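Long-range contacts in dTDP-4-dehydrorhamnose reductase (PDB 3SC6), which catalyses the NADPH-dependent interconversion of dTDP-4-dehydrorhamnose and dTDP-L-rhamnose, a step of the dTDP-L-rhamnose biosynthetic pathway: residues P188-M197 / M270-F280; Q16-E24 / L156-F164. All blocks are in the same frame, centred on the assembly; numbering follows the deposited sequence.

Contact 1: residues P188-M197 / M270-F280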
loop_
_atom_site.group_PDB
_atom_site.type_symbol
_atom_site.label_atom_id
_atom_site.label_comp_id
_atom_site.label_asym_id
_atom_site.label_seq_id
_atom_site.Cartn_x
_atom_site.Cartn_y
_atom_site.Cartn_z
ATOM N N PRO A 188 -2.957 8.748 6.581
ATOM C CA PRO A 188 -3.402 7.391 6.879
ATOM C C PRO A 188 -4.393 6.888 5.846
ATOM O O PRO A 188 -5.368 7.573 5.546
ATOM C CB PRO A 188 -4.091 7.537 8.238
ATOM C CG PRO A 188 -3.502 8.755 8.843
ATOM C CD PRO A 188 -3.130 9.658 7.724
ATOM N N THR A 189 -4.148 5.698 5.311
ATOM C CA THR A 189 -5.027 5.117 4.309
ATOM C C THR A 189 -5.589 3.774 4.748
ATOM O O THR A 189 -4.844 2.820 4.962
ATOM C CB THR A 189 -4.287 4.923 2.981
ATOM O OG1 THR A 189 -3.836 6.195 2.498
ATOM C CG2 THR A 189 -5.200 4.290 1.955
ATOM N N TYR A 190 -6.911 3.708 4.878
ATOM C CA TYR A 190 -7.580 2.475 5.284
ATOM C C TYR A 190 -7.863 1.549 4.104
ATOM O O TYR A 190 -8.575 1.906 3.169
ATOM C CB TYR A 190 -8.835 2.781 6.112
ATOM C CG TYR A 190 -9.690 1.573 6.421
ATOM C CD1 TYR A 190 -9.122 0.382 6.841
ATOM C CD2 TYR A 190 -11.074 1.667 6.422
ATOM C CE1 TYR A 190 -9.906 -0.715 7.145
ATOM C CE2 TYR A 190 -11.865 0.583 6.748
ATOM C CZ TYR A 190 -11.273 -0.604 7.106
ATOM O OH TYR A 190 -12.051 -1.687 7.427
ATOM N N VAL A 191 -7.274 0.358 4.175
ATOM C CA VAL A 191 -7.408 -0.677 3.146
ATOM C C VAL A 191 -8.780 -0.746 2.484
ATOM O O VAL A 191 -8.871 -0.847 1.268
ATOM C CB VAL A 191 -7.059 -2.070 3.718
ATOM C CG1 VAL A 191 -7.300 -3.148 2.685
ATOM C CG2 VAL A 191 -5.611 -2.104 4.203
ATOM N N ALA A 192 -9.848 -0.697 3.269
ATOM C CA ALA A 192 -11.195 -0.761 2.699
ATOM C C ALA A 192 -11.409 0.316 1.643
ATOM O O ALA A 192 -11.993 0.036 0.597
ATOM C CB ALA A 192 -12.246 -0.667 3.775
ATOM N N ASP A 193 -10.956 1.542 1.916
ATOM C CA ASP A 193 -11.107 2.644 0.953
ATOM C C ASP A 193 -10.216 2.415 -0.274
ATOM O O ASP A 193 -10.592 2.762 -1.399
ATOM C CB ASP A 193 -10.796 4.010 1.586
ATOM C CG ASP A 193 -11.777 4.395 2.690
ATOM O OD1 ASP A 193 -12.761 3.661 2.913
ATOM O OD2 ASP A 193 -11.573 5.457 3.321
ATOM N N LEU A 194 -9.036 1.842 -0.052
ATOM C CA LEU A 194 -8.114 1.566 -1.142
ATOM C C LEU A 194 -8.717 0.497 -2.051
ATOM O O LEU A 194 -8.756 0.653 -3.274
ATOM C CB LEU A 194 -6.764 1.085 -0.602
ATOM C CG LEU A 194 -5.721 0.743 -1.671
ATOM C CD1 LEU A 194 -5.476 1.946 -2.567
ATOM C CD2 LEU A 194 -4.424 0.271 -1.036
ATOM N N ASN A 195 -9.189 -0.591 -1.445
ATOM C CA ASN A 195 -9.790 -1.686 -2.206
ATOM C C ASN A 195 -10.961 -1.208 -3.045
ATOM O O ASN A 195 -11.164 -1.696 -4.155
ATOM C CB ASN A 195 -10.207 -2.833 -1.283
ATOM C CG ASN A 195 -9.020 -3.491 -0.592
ATOM O OD1 ASN A 195 -7.866 -3.298 -0.992
ATOM N ND2 ASN A 195 -9.300 -4.304 0.424
ATOM N N VAL A 196 -11.727 -0.254 -2.521
ATOM C CA VAL A 196 -12.865 0.270 -3.257
ATOM C C VAL A 196 -12.370 0.913 -4.538
ATOM O O VAL A 196 -12.980 0.755 -5.592
ATOM C CB VAL A 196 -13.668 1.312 -2.445
ATOM C CG1 VAL A 196 -14.740 1.952 -3.307
ATOM C CG2 VAL A 196 -14.276 0.678 -1.209
ATOM N N MET A 197 -11.242 1.612 -4.451
ATOM C CA MET A 197 -10.676 2.283 -5.617
ATOM C C MET A 197 -10.038 1.269 -6.571
ATOM O O MET A 197 -10.183 1.383 -7.784
ATOM C CB MET A 197 -9.656 3.338 -5.190
ATOM C CG MET A 197 -9.162 4.205 -6.330
ATOM S SD MET A 197 -10.538 5.098 -7.111
ATOM C CE MET A 197 -11.174 6.032 -5.720
ATOM N N MET A 270 -11.127 10.349 -2.676
ATOM C CA MET A 270 -11.089 9.401 -1.578
ATOM C C MET A 270 -11.601 10.098 -0.329
ATOM O O MET A 270 -11.589 11.329 -0.254
ATOM C CB MET A 270 -9.639 8.977 -1.319
ATOM C CG MET A 270 -8.959 8.216 -2.443
ATOM S SD MET A 270 -9.650 6.577 -2.704
ATOM C CE MET A 270 -9.290 5.810 -1.125
ATOM N N PRO A 271 -12.078 9.320 0.654
ATOM C CA PRO A 271 -12.550 9.956 1.873
ATOM C C PRO A 271 -11.346 10.487 2.641
ATOM O O PRO A 271 -10.210 10.131 2.320
ATOM C CB PRO A 271 -13.206 8.807 2.650
ATOM C CG PRO A 271 -13.432 7.722 1.655
ATOM C CD PRO A 271 -12.368 7.876 0.627
ATOM N N SER A 272 -11.579 11.331 3.640
ATOM C CA SER A 272 -10.481 11.877 4.429
ATOM C C SER A 272 -9.954 10.773 5.338
ATOM O O SER A 272 -10.673 9.825 5.642
ATOM C CB SER A 272 -10.958 13.060 5.262
ATOM O OG SER A 272 -11.983 12.658 6.148
ATOM N N TRP A 273 -8.696 10.888 5.758
ATOM C CA TRP A 273 -8.095 9.883 6.634
ATOM C C TRP A 273 -8.917 9.810 7.907
ATOM O O TRP A 273 -9.087 8.746 8.503
ATOM C CB TRP A 273 -6.643 10.237 6.973
ATOM C CG TRP A 273 -6.478 11.536 7.717
ATOM C CD1 TRP A 273 -6.254 12.770 7.179
ATOM C CD2 TRP A 273 -6.530 11.722 9.134
ATOM N NE1 TRP A 273 -6.160 13.713 8.173
ATOM C CE2 TRP A 273 -6.325 13.094 9.383
ATOM C CE3 TRP A 273 -6.732 10.862 10.219
ATOM C CZ2 TRP A 273 -6.313 13.624 10.671
ATOM C CZ3 TRP A 273 -6.719 11.391 11.495
ATOM C CH2 TRP A 273 -6.511 12.758 11.711
ATOM N N GLU A 274 -9.428 10.970 8.299
ATOM C CA GLU A 274 -10.246 11.124 9.486
ATOM C C GLU A 274 -11.498 10.284 9.319
ATOM O O GLU A 274 -11.921 9.573 10.228
ATOM C CB GLU A 274 -10.628 12.599 9.625
ATOM C CG GLU A 274 -9.419 13.519 9.720
ATOM C CD GLU A 274 -9.773 14.985 9.758
ATOM O OE1 GLU A 274 -10.973 15.320 9.647
ATOM O OE2 GLU A 274 -8.841 15.810 9.877
ATOM N N GLU A 275 -12.072 10.374 8.127
ATOM C CA GLU A 275 -13.279 9.650 7.773
ATOM C C GLU A 275 -12.978 8.177 7.474
ATOM O O GLU A 275 -13.823 7.306 7.685
ATOM C CB GLU A 275 -13.929 10.345 6.581
ATOM C CG GLU A 275 -15.215 9.749 6.105
ATOM C CD GLU A 275 -15.811 10.549 4.969
ATOM O OE1 GLU A 275 -16.878 10.151 4.457
ATOM O OE2 GLU A 275 -15.212 11.584 4.592
ATOM N N GLY A 276 -11.772 7.904 6.982
ATOM C CA GLY A 276 -11.365 6.537 6.668
ATOM C C GLY A 276 -11.191 5.744 7.950
ATOM O O GLY A 276 -11.454 4.540 7.993
ATOM N N LEU A 277 -10.746 6.437 8.996
ATOM C CA LEU A 277 -10.529 5.835 10.305
ATOM C C LEU A 277 -11.858 5.506 10.984
ATOM O O LEU A 277 -11.942 4.557 11.759
ATOM C CB LEU A 277 -9.713 6.788 11.186
ATOM C CG LEU A 277 -9.369 6.337 12.609
ATOM C CD1 LEU A 277 -8.609 5.017 12.610
ATOM C CD2 LEU A 277 -8.565 7.415 13.311
ATOM N N GLU A 278 -12.896 6.287 10.699
ATOM C CA GLU A 278 -14.198 6.040 11.300
ATOM C C GLU A 278 -14.716 4.671 10.919
ATOM O O GLU A 278 -15.062 3.865 11.783
ATOM C CB GLU A 278 -15.246 7.061 10.846
ATOM C CG GLU A 278 -14.966 8.506 11.186
ATOM C CD GLU A 278 -16.088 9.428 10.723
ATOM O OE1 GLU A 278 -17.118 8.916 10.229
ATOM O OE2 GLU A 278 -15.948 10.661 10.866
ATOM N N ARG A 279 -14.749 4.405 9.615
ATOM C CA ARG A 279 -15.249 3.127 9.116
ATOM C C ARG A 279 -14.399 1.940 9.592
ATOM O O ARG A 279 -14.827 0.791 9.499
ATOM C CB ARG A 279 -15.486 3.186 7.589
ATOM C CG ARG A 279 -16.180 1.953 7.009
ATOM C CD ARG A 279 -16.697 2.184 5.573
ATOM N NE ARG A 279 -15.693 2.414 4.534
ATOM C CZ ARG A 279 -15.209 1.468 3.726
ATOM N NH1 ARG A 279 -14.310 1.782 2.801
ATOM N NH2 ARG A 279 -15.632 0.210 3.819
ATOM N N PHE A 280 -13.211 2.225 10.123
ATOM C CA PHE A 280 -12.338 1.176 10.636
ATOM C C PHE A 280 -12.941 0.603 11.911
ATOM O O PHE A 280 -13.063 -0.612 12.055
ATOM C CB PHE A 280 -10.937 1.697 10.933
ATOM C CG PHE A 280 -10.065 0.687 11.607
ATOM C CD1 PHE A 280 -9.327 -0.218 10.871
ATOM C CD2 PHE A 280 -9.995 0.637 12.990
ATOM C CE1 PHE A 280 -8.531 -1.157 11.500
ATOM C CE2 PHE A 280 -9.201 -0.296 13.628
ATOM C CZ PHE A 280 -8.466 -1.195 12.882
#
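The backbones are closest where strand 185-190 ends, with Pro188 CA 5.3 Å from Trp273 CA and Tyr190 CA 5.7 Å from Gly276 CA; beyond this the axes of helix segments 191-197 and 273-280 cross at 105°. The first segment is a strand-to-helix turn of the Rossmann-type fold: strand 185-190 passes straight into helix 191-202 with Tyr190 as N-cap residue, and helix 273-283 packs across the junction. Tyr190 turns one ring face to this helix. Phe280 meets it in a T-shaped stack, its edge directed at the tyrosine face with centroids 5.7 Å apart and planes at 80°, and the backbone at Phe280 CA also lies over a tyrosine face. The phenol oxygen of Tyr190 bonds to Glu283, one turn further on. Asp193 reaches out from the first turn of its own helix to make a salt bridge with Arg279. A bend at chi3 (65°) brings the guanidinium against Ala192 CB, and Asp193 OD1 meets NH1 at the guanidinium edge; the modelled separation is implausibly short, so the exact distance is doubtful. Glu283 pairs with NH2 of the same arginine. The second carboxylate oxygen lies against the opposing backbone, Asp193 OD2 being 3.5 Å from Gly276 CA, where no side chain intervenes, and 3.4 Å from Pro271 CG. Further along, the bent chain of Met270 reaches helix 191-202: its CE lies 3.6 Å from Asp193 CB, while its SD is 3.4 Å from Met197 CE.

Contact 2: residues Q16-E24 / L156-F164. With NAP (NADP nicotinamide-adenine-dinucleotide phosphate), chain G; SO4 (sulfate ion), chain H.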
loop_
_atom_site.group_PDB
_atom_site.type_symbol
_atom_site.label_atom_id
_atom_site.label_comp_id
_atom_site.label_asym_id
_atom_site.label_seq_id
_atom_site.Cartn_x
_atom_site.Cartn_y
_atom_site.Cartn_z
ATOM N N GLN A 16 -1.644 -7.525 4.839
ATOM C CA GLN A 16 -2.718 -6.585 5.167
ATOM C C GLN A 16 -3.756 -6.431 4.053
ATOM O O GLN A 16 -4.953 -6.539 4.317
ATOM C CB GLN A 16 -2.142 -5.216 5.534
ATOM C CG GLN A 16 -1.242 -5.227 6.760
ATOM C CD GLN A 16 -0.668 -3.856 7.082
ATOM O OE1 GLN A 16 0.016 -3.683 8.092
ATOM N NE2 GLN A 16 -0.950 -2.874 6.228
ATOM N N LEU A 17 -3.308 -6.165 2.821
ATOM C CA LEU A 17 -4.235 -6.004 1.690
ATOM C C LEU A 17 -4.849 -7.304 1.222
ATOM O O LEU A 17 -6.066 -7.463 1.246
ATOM C CB LEU A 17 -3.569 -5.346 0.480
ATOM C CG LEU A 17 -3.125 -3.898 0.558
ATOM C CD1 LEU A 17 -2.491 -3.495 -0.766
ATOM C CD2 LEU A 17 -4.336 -3.031 0.854
ATOM N N GLY A 18 -3.999 -8.218 0.766
ATOM C CA GLY A 18 -4.444 -9.513 0.272
ATOM C C GLY A 18 -5.480 -10.182 1.150
ATOM O O GLY A 18 -6.471 -10.716 0.657
ATOM N N LYS A 19 -5.245 -10.153 2.454
ATOM C CA LYS A 19 -6.150 -10.757 3.416
ATOM C C LYS A 19 -7.527 -10.086 3.397
ATOM O O LYS A 19 -8.552 -10.766 3.463
ATOM C CB LYS A 19 -5.536 -10.655 4.818
ATOM C CG LYS A 19 -6.351 -11.268 5.957
ATOM C CD LYS A 19 -6.533 -12.769 5.809
ATOM C CE LYS A 19 -7.356 -13.340 6.967
ATOM N NZ LYS A 19 -6.724 -13.094 8.295
ATOM N N GLN A 20 -7.544 -8.758 3.286
ATOM C CA GLN A 20 -8.802 -8.004 3.274
ATOM C C GLN A 20 -9.371 -7.750 1.870
ATOM O O GLN A 20 -10.580 -7.612 1.711
ATOM C CB GLN A 20 -8.624 -6.700 4.056
ATOM C CG GLN A 20 -9.873 -5.840 4.169
ATOM C CD GLN A 20 -9.657 -4.623 5.051
ATOM O OE1 GLN A 20 -8.594 -4.458 5.650
ATOM N NE2 GLN A 20 -10.675 -3.777 5.156
ATOM N N LEU A 21 -8.504 -7.683 0.865
ATOM C CA LEU A 21 -8.940 -7.458 -0.514
ATOM C C LEU A 21 -9.710 -8.689 -0.973
ATOM O O LEU A 21 -10.745 -8.589 -1.630
ATOM C CB LEU A 21 -7.736 -7.220 -1.424
ATOM C CG LEU A 21 -8.030 -6.993 -2.908
ATOM C CD1 LEU A 21 -8.968 -5.810 -3.111
ATOM C CD2 LEU A 21 -6.728 -6.790 -3.670
ATOM N N GLN A 22 -9.177 -9.850 -0.614
ATOM C CA GLN A 22 -9.762 -11.141 -0.939
ATOM C C GLN A 22 -11.226 -11.245 -0.492
ATOM O O GLN A 22 -12.024 -11.937 -1.120
ATOM C CB GLN A 22 -8.942 -12.225 -0.240
ATOM C CG GLN A 22 -9.460 -13.642 -0.378
ATOM C CD GLN A 22 -8.595 -14.634 0.384
ATOM O OE1 GLN A 22 -7.526 -14.281 0.893
ATOM N NE2 GLN A 22 -9.049 -15.881 0.464
ATOM N N GLU A 23 -11.567 -10.559 0.593
ATOM C CA GLU A 23 -12.926 -10.578 1.128
ATOM C C GLU A 23 -13.831 -9.492 0.566
ATOM O O GLU A 23 -15.049 -9.626 0.601
ATOM C CB GLU A 23 -12.884 -10.386 2.646
ATOM C CG GLU A 23 -12.116 -11.446 3.411
ATOM C CD GLU A 23 -12.087 -11.170 4.905
ATOM O OE1 GLU A 23 -12.632 -10.126 5.327
ATOM O OE2 GLU A 23 -11.512 -11.989 5.656
ATOM N N GLU A 24 -13.242 -8.415 0.056
ATOM C CA GLU A 24 -14.031 -7.306 -0.485
ATOM C C GLU A 24 -14.357 -7.356 -1.986
ATOM O O GLU A 24 -15.159 -6.555 -2.467
ATOM C CB GLU A 24 -13.395 -5.978 -0.075
ATOM C CG GLU A 24 -13.356 -5.825 1.448
ATOM C CD GLU A 24 -12.736 -4.528 1.912
ATOM O OE1 GLU A 24 -12.319 -3.720 1.053
ATOM O OE2 GLU A 24 -12.672 -4.320 3.144
ATOM N N LEU A 156 -0.723 2.727 5.130
ATOM C CA LEU A 156 -1.793 1.766 4.963
ATOM C C LEU A 156 -2.013 0.942 6.236
ATOM O O LEU A 156 -1.052 0.537 6.890
ATOM C CB LEU A 156 -1.435 0.851 3.787
ATOM C CG LEU A 156 -2.439 -0.191 3.313
ATOM C CD1 LEU A 156 -3.723 0.486 2.869
ATOM C CD2 LEU A 156 -1.841 -0.988 2.171
ATOM N N TYR A 157 -3.279 0.713 6.587
ATOM C CA TYR A 157 -3.630 -0.069 7.775
ATOM C C TYR A 157 -5.002 -0.687 7.538
ATOM O O TYR A 157 -5.878 -0.040 6.960
ATOM C CB TYR A 157 -3.678 0.805 9.026
ATOM C CG TYR A 157 -4.785 1.831 9.026
ATOM C CD1 TYR A 157 -4.608 3.080 8.454
ATOM C CD2 TYR A 157 -6.005 1.550 9.626
ATOM C CE1 TYR A 157 -5.630 4.017 8.463
ATOM C CE2 TYR A 157 -7.026 2.472 9.643
ATOM C CZ TYR A 157 -6.840 3.704 9.063
ATOM O OH TYR A 157 -7.866 4.622 9.085
ATOM N N GLY A 158 -5.195 -1.925 7.988
ATOM C CA GLY A 158 -6.477 -2.615 7.807
ATOM C C GLY A 158 -6.943 -3.436 8.995
ATOM O O GLY A 158 -6.401 -3.332 10.093
ATOM N N LYS A 159 -7.962 -4.257 8.761
ATOM C CA LYS A 159 -8.526 -5.109 9.800
ATOM C C LYS A 159 -7.578 -6.187 10.279
ATOM O O LYS A 159 -7.498 -6.473 11.475
ATOM C CB LYS A 159 -9.771 -5.852 9.288
ATOM C CG LYS A 159 -10.944 -5.007 8.855
ATOM C CD LYS A 159 -12.104 -5.916 8.442
ATOM C CE LYS A 159 -13.332 -5.123 8.033
ATOM N NZ LYS A 159 -13.067 -4.221 6.874
ATOM N N TYR A 160 -6.857 -6.784 9.341
ATOM C CA TYR A 160 -5.940 -7.864 9.664
ATOM C C TYR A 160 -4.490 -7.432 9.811
ATOM O O TYR A 160 -4.064 -6.434 9.233
ATOM C CB TYR A 160 -6.082 -8.934 8.585
ATOM C CG TYR A 160 -7.532 -9.328 8.397
ATOM C CD1 TYR A 160 -8.121 -10.311 9.174
ATOM C CD2 TYR A 160 -8.318 -8.683 7.453
ATOM C CE1 TYR A 160 -9.452 -10.648 9.006
ATOM C CE2 TYR A 160 -9.640 -9.011 7.279
ATOM C CZ TYR A 160 -10.203 -9.992 8.053
ATOM O OH TYR A 160 -11.524 -10.310 7.867
ATOM N N GLY A 161 -3.746 -8.198 10.607
ATOM C CA GLY A 161 -2.333 -7.933 10.863
ATOM C C GLY A 161 -2.127 -6.774 11.821
ATOM O O GLY A 161 -3.064 -6.038 12.129
ATOM N N ASN A 162 -0.900 -6.618 12.304
ATOM C CA ASN A 162 -0.591 -5.535 13.222
ATOM C C ASN A 162 -0.480 -4.235 12.450
ATOM O O ASN A 162 -0.108 -4.231 11.282
ATOM C CB ASN A 162 0.724 -5.797 13.964
ATOM C CG ASN A 162 0.681 -7.056 14.812
ATOM O OD1 ASN A 162 -0.347 -7.732 14.898
ATOM N ND2 ASN A 162 1.800 -7.373 15.450
ATOM N N ASN A 163 -0.819 -3.134 13.106
ATOM C CA ASN A 163 -0.750 -1.822 12.488
ATOM C C ASN A 163 -0.699 -0.758 13.578
ATOM O O ASN A 163 -0.847 -1.068 14.763
ATOM C CB ASN A 163 -1.917 -1.609 11.515
ATOM C CG ASN A 163 -3.270 -1.683 12.190
ATOM O OD1 ASN A 163 -3.382 -1.543 13.404
ATOM N ND2 ASN A 163 -4.313 -1.859 11.395
ATOM N N PHE A 164 -0.489 0.490 13.184
ATOM C CA PHE A 164 -0.406 1.584 14.145
ATOM C C PHE A 164 -1.703 1.810 14.921
ATOM O O PHE A 164 -1.660 2.197 16.077
ATOM C CB PHE A 164 0.022 2.870 13.437
ATOM C CG PHE A 164 0.202 4.048 14.359
ATOM C CD1 PHE A 164 1.429 4.290 14.958
ATOM C CD2 PHE A 164 -0.844 4.925 14.607
ATOM C CE1 PHE A 164 1.603 5.375 15.796
ATOM C CE2 PHE A 164 -0.674 6.014 15.445
ATOM C CZ PHE A 164 0.549 6.239 16.038
HETATM P PA NAP G . 2.441 -6.984 4.082
HETATM O O1A NAP G . 3.899 -7.174 4.423
HETATM O O2A NAP G . 1.387 -7.404 5.084
HETATM O O5B NAP G . 2.125 -7.724 2.688
HETATM C C5B NAP G . 3.156 -8.252 1.859
HETATM C C4B NAP G . 2.961 -9.759 1.730
HETATM O O4B NAP G . 3.836 -10.279 0.716
HETATM C C3B NAP G . 3.281 -10.493 3.031
HETATM O O3B NAP G . 2.176 -11.284 3.476
HETATM C C2B NAP G . 4.453 -11.383 2.685
HETATM O O2B NAP G . 4.400 -12.634 3.370
HETATM C C1B NAP G . 4.322 -11.540 1.176
HETATM N N9A NAP G . 5.587 -12.001 0.542
HETATM C C8A NAP G . 6.844 -11.834 0.995
HETATM N N7A NAP G . 7.698 -12.435 0.135
HETATM C C5A NAP G . 6.964 -12.987 -0.849
HETATM C C6A NAP G . 7.286 -13.772 -2.064
HETATM N N6A NAP G . 8.572 -14.070 -2.374
HETATM N N1A NAP G . 6.266 -14.174 -2.855
HETATM C C2A NAP G . 4.991 -13.872 -2.541
HETATM N N3A NAP G . 4.678 -13.162 -1.437
HETATM C C4A NAP G . 5.637 -12.715 -0.586
HETATM O O3 NAP G . 2.206 -5.434 3.691
HETATM P PN NAP G . 0.883 -4.907 2.920
HETATM O O1N NAP G . 0.594 -3.507 3.410
HETATM O O2N NAP G . -0.194 -5.963 2.945
HETATM O O5D NAP G . 1.389 -4.796 1.402
HETATM C C5D NAP G . 0.583 -4.159 0.411
HETATM C C4D NAP G . 1.453 -3.348 -0.549
HETATM O O4D NAP G . 1.358 -1.948 -0.240
HETATM C C3D NAP G . 2.930 -3.723 -0.480
HETATM O O3D NAP G . 3.414 -4.061 -1.782
HETATM C C2D NAP G . 3.636 -2.490 0.043
HETATM O O2D NAP G . 4.889 -2.318 -0.618
HETATM C C1D NAP G . 2.662 -1.352 -0.246
HETATM N N1N NAP G . 2.735 -0.251 0.726
HETATM C C2N NAP G . 2.488 -0.482 2.027
HETATM C C3N NAP G . 2.549 0.552 2.961
HETATM C C7N NAP G . 2.271 0.259 4.411
HETATM O O7N NAP G . 2.069 -0.898 4.753
HETATM N N7N NAP G . 2.244 1.250 5.300
HETATM C C4N NAP G . 2.863 1.837 2.527
HETATM C C5N NAP G . 3.107 2.051 1.180
HETATM C C6N NAP G . 3.033 0.983 0.293
HETATM P P2B NAP G . 5.394 -12.940 4.602
HETATM O O1X NAP G . 4.830 -14.214 5.183
HETATM O O2X NAP G . 6.755 -13.097 3.969
HETATM O O3X NAP G . 5.267 -11.731 5.497
HETATM S S SO4 H . -5.412 -10.755 12.555
HETATM O O1 SO4 H . -4.928 -10.718 11.179
HETATM O O2 SO4 H . -6.311 -11.897 12.719
HETATM O O3 SO4 H . -4.271 -10.892 13.460
HETATM O O4 SO4 H . -6.135 -9.522 12.861
#
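Tyr160 lies against helix 16-24 with three helix side chains touching its ring or hydroxyl, each approaching differently. Lys19 crosses it at about a right angle and sets CG over one face, a CH-pi contact with CG 3.8 Å from the ring centroid. Gln20 CB sits at the ring edge. From the opposite direction comes Glu23, its carboxylate plane turned 87° from the ring; Tyr160 OH donates to the syn lone pair of Glu23 OE1 over 2.8 Å. A sulfate, probably from the crystallisation liquor, lies at the ring edge as well, and Gly161 N bonds to its O1. Gln20 is the second pivot. With CG anti to the backbone N (chi1 -178°) and the chain extended, its amide reaches the turn after strand 148-157, where Lys159 N donates to Gln20 OE1 over 3.2 Å from above the carbonyl plane, 41° out of it. The amide nitrogen is held from within the helix, Gln20 NE2 donating to Glu24 OE2 at 2.9 Å. Lys159 NZ has its main ionic partner in Glu283, its pairing with Glu24 being long. Helix 16-24 follows the first strand of the Rossmann fold, and Gly18 closes the GxxGxxG signature of the dinucleotide-binding turn. The N-terminal end of the helix accordingly faces the NADP pyrophosphate: Gln16 N donates to NADP O2A at 3.0 Å. Leu17 N donates to NADP O2N at 3.1 Å. The Gln16 side chain extends past the phosphates towards the strand end, and its NE2 makes a weak bond to Leu156 O. Leu17 and Leu156 cross at about a right angle beside the cofactor, the two CD2 methyls 3.5 Å apart, while Leu17 CD1 rests on NADP C5D and Leu156 CB on the nicotinamide carboxamide.

In the fold
Along the chain the two contacts are in series, contact 2 closing before contact 1 opens, and their centres are about 12 Å apart. They share one sheet, in which strands 148-157 and 185-190 are parallel neighbours; Tyr157 N and Thr189 O, 3.1 Å apart, join them at the strand ends. Helices 16-24 and 191-202 also touch, through Val191 packed on Leu17 and Gln20. A polar bridge completes the connection: Lys159 NZ lies 2.8 Å from Tyr190 OH, a probable hydrogen bond, and both atoms reach Glu283 of helix 273-283. Contact 2 borders the NADP site directly, through Gln16, Leu17 and Leu156, whereas contact 1 ties the C-terminal helix to the adjoining strand and helix.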